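Local coordinates for protein flavin-dependent thymidylate synthase (Thermus thermophilus, PDB 6J61) that probably catalyses the reductive methylation of dUMP to dTMP with methylenetetrahydrofolate, NADPH and FAD, working as a homotetramer, at residues Tyr51-Arg54 with Pro60-Met63; Phe215-Leu220 with Gly253-Glu258. One frame throughout, in Å; residues are numbered along the deposited sequence.

Interaction 1: Tyr51-Arg54 with Pro60-Met63. With FAD (flavin-adenine dinucleotide), chain E.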
loop_
_atom_site.group_PDB
_atom_site.type_symbol
_atom_site.label_atom_id
_atom_site.label_comp_id
_atom_site.label_asym_id
_atom_site.label_seq_id
_atom_site.Cartn_x
_atom_site.Cartn_y
_atom_site.Cartn_z
ATOM N N TYR A 51 -12.663 4.868 22.099
ATOM C CA TYR A 51 -11.279 5.053 22.488
ATOM C C TYR A 51 -10.302 4.837 21.319
ATOM O O TYR A 51 -9.384 5.641 21.106
ATOM C CB TYR A 51 -10.961 4.098 23.650
ATOM C CG TYR A 51 -9.521 4.103 24.105
ATOM C CD1 TYR A 51 -8.540 3.443 23.373
ATOM C CD2 TYR A 51 -9.130 4.810 25.243
ATOM C CE1 TYR A 51 -7.211 3.488 23.752
ATOM C CE2 TYR A 51 -7.796 4.862 25.635
ATOM C CZ TYR A 51 -6.844 4.198 24.878
ATOM O OH TYR A 51 -5.522 4.247 25.233
ATOM N N LEU A 52 -10.504 3.757 20.566
ATOM C CA LEU A 52 -9.630 3.429 19.439
ATOM C C LEU A 52 -9.629 4.519 18.368
ATOM O O LEU A 52 -8.598 4.829 17.785
ATOM C CB LEU A 52 -10.053 2.087 18.821
ATOM C CG LEU A 52 -9.931 0.835 19.703
ATOM C CD1 LEU A 52 -10.524 -0.362 18.980
ATOM C CD2 LEU A 52 -8.478 0.586 20.050
ATOM N N MET A 53 -10.801 5.079 18.111
ATOM C CA MET A 53 -10.963 6.141 17.132
ATOM C C MET A 53 -10.179 7.379 17.605
ATOM O O MET A 53 -9.402 7.952 16.849
ATOM C CB MET A 53 -12.460 6.451 16.994
ATOM C CG MET A 53 -12.828 7.633 16.116
ATOM S SD MET A 53 -12.619 7.315 14.384
ATOM C CE MET A 53 -13.899 6.147 14.100
ATOM N N ARG A 54 -10.384 7.762 18.863
ATOM C CA ARG A 54 -9.723 8.916 19.488
ATOM C C ARG A 54 -8.204 8.867 19.451
ATOM O O ARG A 54 -7.552 9.861 19.128
ATOM C CB ARG A 54 -10.108 9.029 20.968
ATOM C CG ARG A 54 -11.443 9.643 21.266
ATOM C CD ARG A 54 -11.590 9.832 22.771
ATOM N NE ARG A 54 -11.811 8.577 23.483
ATOM C CZ ARG A 54 -11.537 8.385 24.770
ATOM N NH1 ARG A 54 -11.020 9.361 25.497
ATOM N NH2 ARG A 54 -11.789 7.214 25.337
ATOM N N PRO A 60 -7.568 -2.179 14.427
ATOM C CA PRO A 60 -8.843 -2.857 14.694
ATOM C C PRO A 60 -9.911 -2.560 13.658
ATOM O O PRO A 60 -10.681 -3.454 13.272
ATOM C CB PRO A 60 -9.215 -2.352 16.079
ATOM C CG PRO A 60 -7.864 -2.232 16.735
ATOM C CD PRO A 60 -7.051 -1.543 15.650
ATOM N N PHE A 61 -9.945 -1.309 13.199
ATOM C CA PHE A 61 -10.917 -0.892 12.200
ATOM C C PHE A 61 -10.641 -1.472 10.813
ATOM O O PHE A 61 -11.511 -1.471 9.942
ATOM C CB PHE A 61 -10.975 0.635 12.136
ATOM C CG PHE A 61 -11.489 1.267 13.400
ATOM C CD1 PHE A 61 -10.639 1.497 14.476
ATOM C CD2 PHE A 61 -12.835 1.600 13.528
ATOM C CE1 PHE A 61 -11.125 2.052 15.664
ATOM C CE2 PHE A 61 -13.329 2.153 14.708
ATOM C CZ PHE A 61 -12.476 2.379 15.776
ATOM N N GLU A 62 -9.433 -1.968 10.597
ATOM C CA GLU A 62 -9.114 -2.555 9.306
ATOM C C GLU A 62 -9.607 -3.997 9.234
ATOM O O GLU A 62 -9.546 -4.616 8.163
ATOM C CB GLU A 62 -7.611 -2.531 9.061
ATOM C CG GLU A 62 -7.120 -1.323 8.309
ATOM C CD GLU A 62 -5.611 -1.314 8.200
ATOM O OE1 GLU A 62 -4.953 -0.927 9.176
ATOM O OE2 GLU A 62 -5.078 -1.715 7.146
ATOM N N MET A 63 -10.090 -4.526 10.364
ATOM C CA MET A 63 -10.583 -5.894 10.403
ATOM C C MET A 63 -12.003 -6.009 9.883
ATOM O O MET A 63 -12.570 -7.100 9.859
ATOM C CB MET A 63 -10.502 -6.479 11.813
ATOM C CG MET A 63 -9.080 -6.686 12.330
ATOM S SD MET A 63 -8.006 -7.442 11.102
ATOM C CE MET A 63 -6.401 -7.396 11.890
HETATM P PA FAD E . 1.067 3.046 7.823
HETATM O O1A FAD E . 1.325 1.616 8.129
HETATM O O2A FAD E . 2.412 3.709 7.210
HETATM O O5B FAD E . -0.114 3.125 6.749
HETATM C C5B FAD E . -0.507 4.486 6.588
HETATM C C4B FAD E . -1.878 4.504 5.913
HETATM O O4B FAD E . -1.795 3.860 4.616
HETATM C C3B FAD E . -2.895 3.727 6.729
HETATM O O3B FAD E . -3.570 4.541 7.686
HETATM C C2B FAD E . -3.821 3.155 5.667
HETATM O O2B FAD E . -4.836 4.110 5.346
HETATM C C1B FAD E . -2.863 2.871 4.478
HETATM N N9A FAD E . -2.300 1.487 4.484
HETATM C C8A FAD E . -0.973 1.139 4.582
HETATM N N7A FAD E . -0.829 -0.150 4.548
HETATM C C5A FAD E . -2.039 -0.732 4.423
HETATM C C6A FAD E . -2.501 -2.074 4.330
HETATM N N6A FAD E . -1.597 -3.124 4.366
HETATM N N1A FAD E . -3.840 -2.303 4.208
HETATM C C2A FAD E . -4.726 -1.293 4.172
HETATM N N3A FAD E . -4.329 -0.015 4.256
HETATM C C4A FAD E . -3.012 0.308 4.380
HETATM N N1 FAD E . -0.746 -1.911 16.896
HETATM C C2 FAD E . -0.870 -3.172 17.332
HETATM O O2 FAD E . -0.549 -4.083 16.576
HETATM N N3 FAD E . -1.332 -3.484 18.573
HETATM C C4 FAD E . -1.715 -2.515 19.477
HETATM O O4 FAD E . -2.128 -2.814 20.584
HETATM C C4X FAD E . -1.606 -1.090 19.043
HETATM N N5 FAD E . -1.949 -0.064 19.818
HETATM C C5X FAD E . -1.840 1.227 19.398
HETATM C C6 FAD E . -2.227 2.300 20.273
HETATM C C7 FAD E . -2.120 3.625 19.858
HETATM C C7M FAD E . -2.540 4.718 20.817
HETATM C C8 FAD E . -1.619 3.940 18.549
HETATM C C8M FAD E . -1.497 5.378 18.085
HETATM C C9 FAD E . -1.230 2.910 17.671
HETATM C C9A FAD E . -1.332 1.535 18.070
HETATM N N10 FAD E . -0.950 0.459 17.204
HETATM C C10 FAD E . -1.079 -0.852 17.659
HETATM C "C1'" FAD E . -0.416 0.686 15.850
HETATM C "C2'" FAD E . -1.509 0.924 14.795
HETATM O "O2'" FAD E . -2.530 -0.071 14.897
HETATM C "C3'" FAD E . -0.869 0.918 13.380
HETATM O "O3'" FAD E . -0.361 -0.385 13.056
HETATM C "C4'" FAD E . 0.286 1.952 13.278
HETATM O "O4'" FAD E . -0.018 3.132 14.046
HETATM C "C5'" FAD E . 0.491 2.349 11.824
HETATM O "O5'" FAD E . -0.495 3.326 11.491
HETATM P P FAD E . -0.708 3.329 9.910
HETATM O O1P FAD E . -1.082 1.962 9.455
HETATM O O2P FAD E . -1.886 4.364 9.580
HETATM O O3P FAD E . 0.676 3.865 9.194
#
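Leu-52 and Phe-61 make the closest approach here: CB of Leu-52 lies 3.3 Å from CE1 of Phe-61, at the edge of the ring and near its plane. Phe-61 CZ is 3.9 Å from the same Leu-52 CB, so the ring meets the helix through its far rim. Phe-61 CG lies anti to its carbonyl carbon (chi1 -65°), and the outer ring atoms CE1 and CZ end up beside Leu-52 CB. The next pairs are looser. Leu-52 CD1 rests 3.8 Å from Pro-60 CB, a methyl set against the proline ring, and Met-53 CE comes only to 4.1 Å from Phe-61 CE2, with the two side chains nearly perpendicular. All four touching residues are buried and apolar, and no hydrogen bond crosses between the segments. The arrangement belongs to the ThyX fold: the end of helix 42-54 and the turn leading to strand 65-73 pack together, and His-55, Arg-56, His-57 and Ser-59 between them line an FAD pocket. In the turn, Met-63 N bonds to Pro-60 O at 3.2 Å. Glu-62 is the polar end beside this apolar cluster: its OE2 lies 3.0 Å from FAD C2A on the adenine, and forms a salt bridge with Arg-84 NH1 of one neighbouring subunit and a hydrogen bond with Ser-87 OG of another. On the partly exposed side, Tyr-51 stacks with His-55, and Arg-54 forms salt bridges with Asp-50 and Glu-258.

Interaction 2: Phe215-Leu220 with Gly253-Glu258; sequences FEEHLL and GSRLKE
Arg-255 reaches across from helix 253-263 to His-218 and Glu-217 of helix 209-220. From CB the chain bends twice, at chi2 (-56°) and chi3 (-86°), and this folded course delivers Arg-255 CD to the edge of the imidazole, in its plane, 4.0 Å from His-218 CE1. Arg-255 NE follows at 3.6 Å from His-218 CE1. That ring carbon then sits over the centre of the guanidinium, with CZ of Arg-255 3.5 Å from His-218 CE1; the two planes are inclined by 65°, so this is not a parallel stack. At the tip the nitrogens separate: Arg-255 NH1 stays by the ring, 3.6 Å from His-218 CE1, while Arg-255 NH2 forms a long salt bridge, 3.6 Å to Glu-217 OE2. Helix 253-263 lies close to the C terminus, and probably belongs to the extra C-terminal domain of this enzyme; the contact sets it against helix 209-220. There the backbone widens into a pi-type turn, in which Phe-215 O accepts from both Leu-219 N (2.9 Å) and Leu-220 N (3.0 Å), which approach from opposite faces of the carbonyl plane. The stronger polar partners lie elsewhere. Asp-50 lies near both groups, its OD1 hydrogen-bonded to His-218 NE2 and its OD2 in a weak, long ion pair with Arg-255 NH1. From a neighbouring subunit, Arg-227 forms a salt bridge with Glu-217 OE1, Thr-228 N is hydrogen-bonded to Glu-217 OE2, and Arg-255 NH2 is hydrogen-bonded to Ser-226 OG, placing this helix pair against a tetramer interface.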
loop_
_atom_site.group_PDB
_atom_site.type_symbol
_atom_site.label_atom_id
_atom_site.label_comp_id
_atom_site.label_asym_id
_atom_site.label_seq_id
_atom_site.Cartn_x
_atom_site.Cartn_y
_atom_site.Cartn_z
ATOM N N PHE A 215 -16.872 7.774 14.493
ATOM C CA PHE A 215 -16.421 8.499 13.315
ATOM C C PHE A 215 -17.130 9.850 13.196
ATOM O O PHE A 215 -16.507 10.876 12.962
ATOM C CB PHE A 215 -16.672 7.669 12.048
ATOM C CG PHE A 215 -16.240 8.347 10.791
ATOM C CD1 PHE A 215 -14.884 8.530 10.514
ATOM C CD2 PHE A 215 -17.182 8.862 9.902
ATOM C CE1 PHE A 215 -14.469 9.229 9.371
ATOM C CE2 PHE A 215 -16.773 9.564 8.749
ATOM C CZ PHE A 215 -15.418 9.748 8.491
ATOM N N GLU A 216 -18.442 9.845 13.361
ATOM C CA GLU A 216 -19.221 11.069 13.257
ATOM C C GLU A 216 -18.771 12.113 14.288
ATOM O O GLU A 216 -18.410 13.237 13.942
ATOM C CB GLU A 216 -20.700 10.730 13.443
ATOM C CG GLU A 216 -21.635 11.892 13.284
ATOM C CD GLU A 216 -23.088 11.455 13.275
ATOM O OE1 GLU A 216 -23.538 10.798 14.247
ATOM O OE2 GLU A 216 -23.780 11.770 12.290
ATOM N N GLU A 217 -18.775 11.711 15.555
ATOM C CA GLU A 217 -18.392 12.567 16.663
ATOM C C GLU A 217 -16.966 13.130 16.587
ATOM O O GLU A 217 -16.774 14.342 16.666
ATOM C CB GLU A 217 -18.589 11.784 17.972
ATOM C CG GLU A 217 -18.163 12.487 19.260
ATOM C CD GLU A 217 -18.772 13.866 19.429
ATOM O OE1 GLU A 217 -19.992 14.038 19.212
ATOM O OE2 GLU A 217 -18.017 14.784 19.799
ATOM N N HIS A 218 -15.981 12.251 16.414
ATOM C CA HIS A 218 -14.576 12.649 16.376
ATOM C C HIS A 218 -13.975 13.161 15.068
ATOM O O HIS A 218 -13.063 13.988 15.099
ATOM C CB HIS A 218 -13.718 11.497 16.882
ATOM C CG HIS A 218 -13.996 11.124 18.302
ATOM N ND1 HIS A 218 -13.571 11.887 19.370
ATOM C CD2 HIS A 218 -14.696 10.092 18.832
ATOM C CE1 HIS A 218 -13.997 11.339 20.494
ATOM N NE2 HIS A 218 -14.683 10.250 20.196
ATOM N N LEU A 219 -14.452 12.691 13.922
ATOM C CA LEU A 219 -13.862 13.150 12.670
ATOM C C LEU A 219 -14.764 13.935 11.741
ATOM O O LEU A 219 -14.491 15.097 11.455
ATOM C CB LEU A 219 -13.248 11.977 11.907
ATOM C CG LEU A 219 -11.988 11.357 12.525
ATOM C CD1 LEU A 219 -10.975 12.446 12.851
ATOM C CD2 LEU A 219 -12.350 10.613 13.796
ATOM N N LEU A 220 -15.831 13.310 11.266
ATOM C CA LEU A 220 -16.737 13.984 10.353
ATOM C C LEU A 220 -17.183 15.338 10.901
ATOM O O LEU A 220 -16.987 16.376 10.260
ATOM C CB LEU A 220 -17.958 13.104 10.083
ATOM C CG LEU A 220 -18.711 13.378 8.781
ATOM C CD1 LEU A 220 -17.780 13.153 7.611
ATOM C CD2 LEU A 220 -19.899 12.450 8.667
ATOM N N GLY A 253 -13.799 12.045 32.736
ATOM C CA GLY A 253 -12.676 11.126 32.729
ATOM C C GLY A 253 -11.703 11.382 31.591
ATOM O O GLY A 253 -11.401 12.536 31.269
ATOM N N SER A 254 -11.223 10.299 30.980
ATOM C CA SER A 254 -10.267 10.360 29.877
ATOM C C SER A 254 -10.638 11.317 28.741
ATOM O O SER A 254 -9.800 12.098 28.291
ATOM C CB SER A 254 -10.059 8.964 29.310
ATOM O OG SER A 254 -9.643 8.078 30.325
ATOM N N ARG A 255 -11.875 11.250 28.260
ATOM C CA ARG A 255 -12.295 12.150 27.187
ATOM C C ARG A 255 -11.993 13.585 27.610
ATOM O O ARG A 255 -11.360 14.343 26.878
ATOM C CB ARG A 255 -13.800 12.012 26.909
ATOM C CG ARG A 255 -14.151 11.228 25.653
ATOM C CD ARG A 255 -13.494 11.826 24.405
ATOM N NE ARG A 255 -14.234 12.913 23.759
ATOM C CZ ARG A 255 -15.471 12.799 23.284
ATOM N NH1 ARG A 255 -16.121 11.645 23.389
ATOM N NH2 ARG A 255 -16.050 13.823 22.672
ATOM N N LEU A 256 -12.451 13.942 28.806
ATOM C CA LEU A 256 -12.249 15.280 29.351
ATOM C C LEU A 256 -10.768 15.622 29.494
ATOM O O LEU A 256 -10.303 16.636 28.980
ATOM C CB LEU A 256 -12.917 15.397 30.727
ATOM C CG LEU A 256 -13.934 16.513 30.989
ATOM C CD1 LEU A 256 -13.935 16.775 32.483
ATOM C CD2 LEU A 256 -13.578 17.792 30.241
ATOM N N LYS A 257 -10.040 14.783 30.218
ATOM C CA LYS A 257 -8.620 15.006 30.429
ATOM C C LYS A 257 -7.922 15.208 29.087
ATOM O O LYS A 257 -7.163 16.164 28.901
ATOM C CB LYS A 257 -8.010 13.815 31.167
ATOM C CG LYS A 257 -6.530 13.953 31.437
ATOM C CD LYS A 257 -6.026 12.838 32.336
ATOM C CE LYS A 257 -4.509 12.875 32.453
ATOM N NZ LYS A 257 -4.018 14.208 32.913
ATOM N N GLU A 258 -8.191 14.305 28.150
ATOM C CA GLU A 258 -7.603 14.378 26.819
ATOM C C GLU A 258 -7.948 15.683 26.107
ATOM O O GLU A 258 -7.064 16.352 25.578
ATOM C CB GLU A 258 -8.070 13.189 25.979
ATOM C CG GLU A 258 -7.448 11.864 26.380
ATOM C CD GLU A 258 -8.191 10.669 25.794
ATOM O OE1 GLU A 258 -8.895 10.840 24.778
ATOM O OE2 GLU A 258 -8.064 9.557 26.346
#

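How the interactions relate
From the N terminus, interaction 1 comes first: it closes the five-residue connection 55-59, joining the end of helix 42-54 to the turn before strand 65-73. Interaction 2 follows much later and closes a longer excursion, residues 221-252, which is mostly helical and brings helix 253-263 back to helix 209-220. The two loops are in series and neither nest nor cross. In space their centres are only 13 Å apart, and helix 42-54 links them directly: Arg-54 NH1 forms a salt bridge with Glu-258 OE1 at 2.7 Å, and Met-53 SD packs 3.4 Å from Leu-219 CD2. One helix thereby joins the FAD-binding region to both helices of interaction 2.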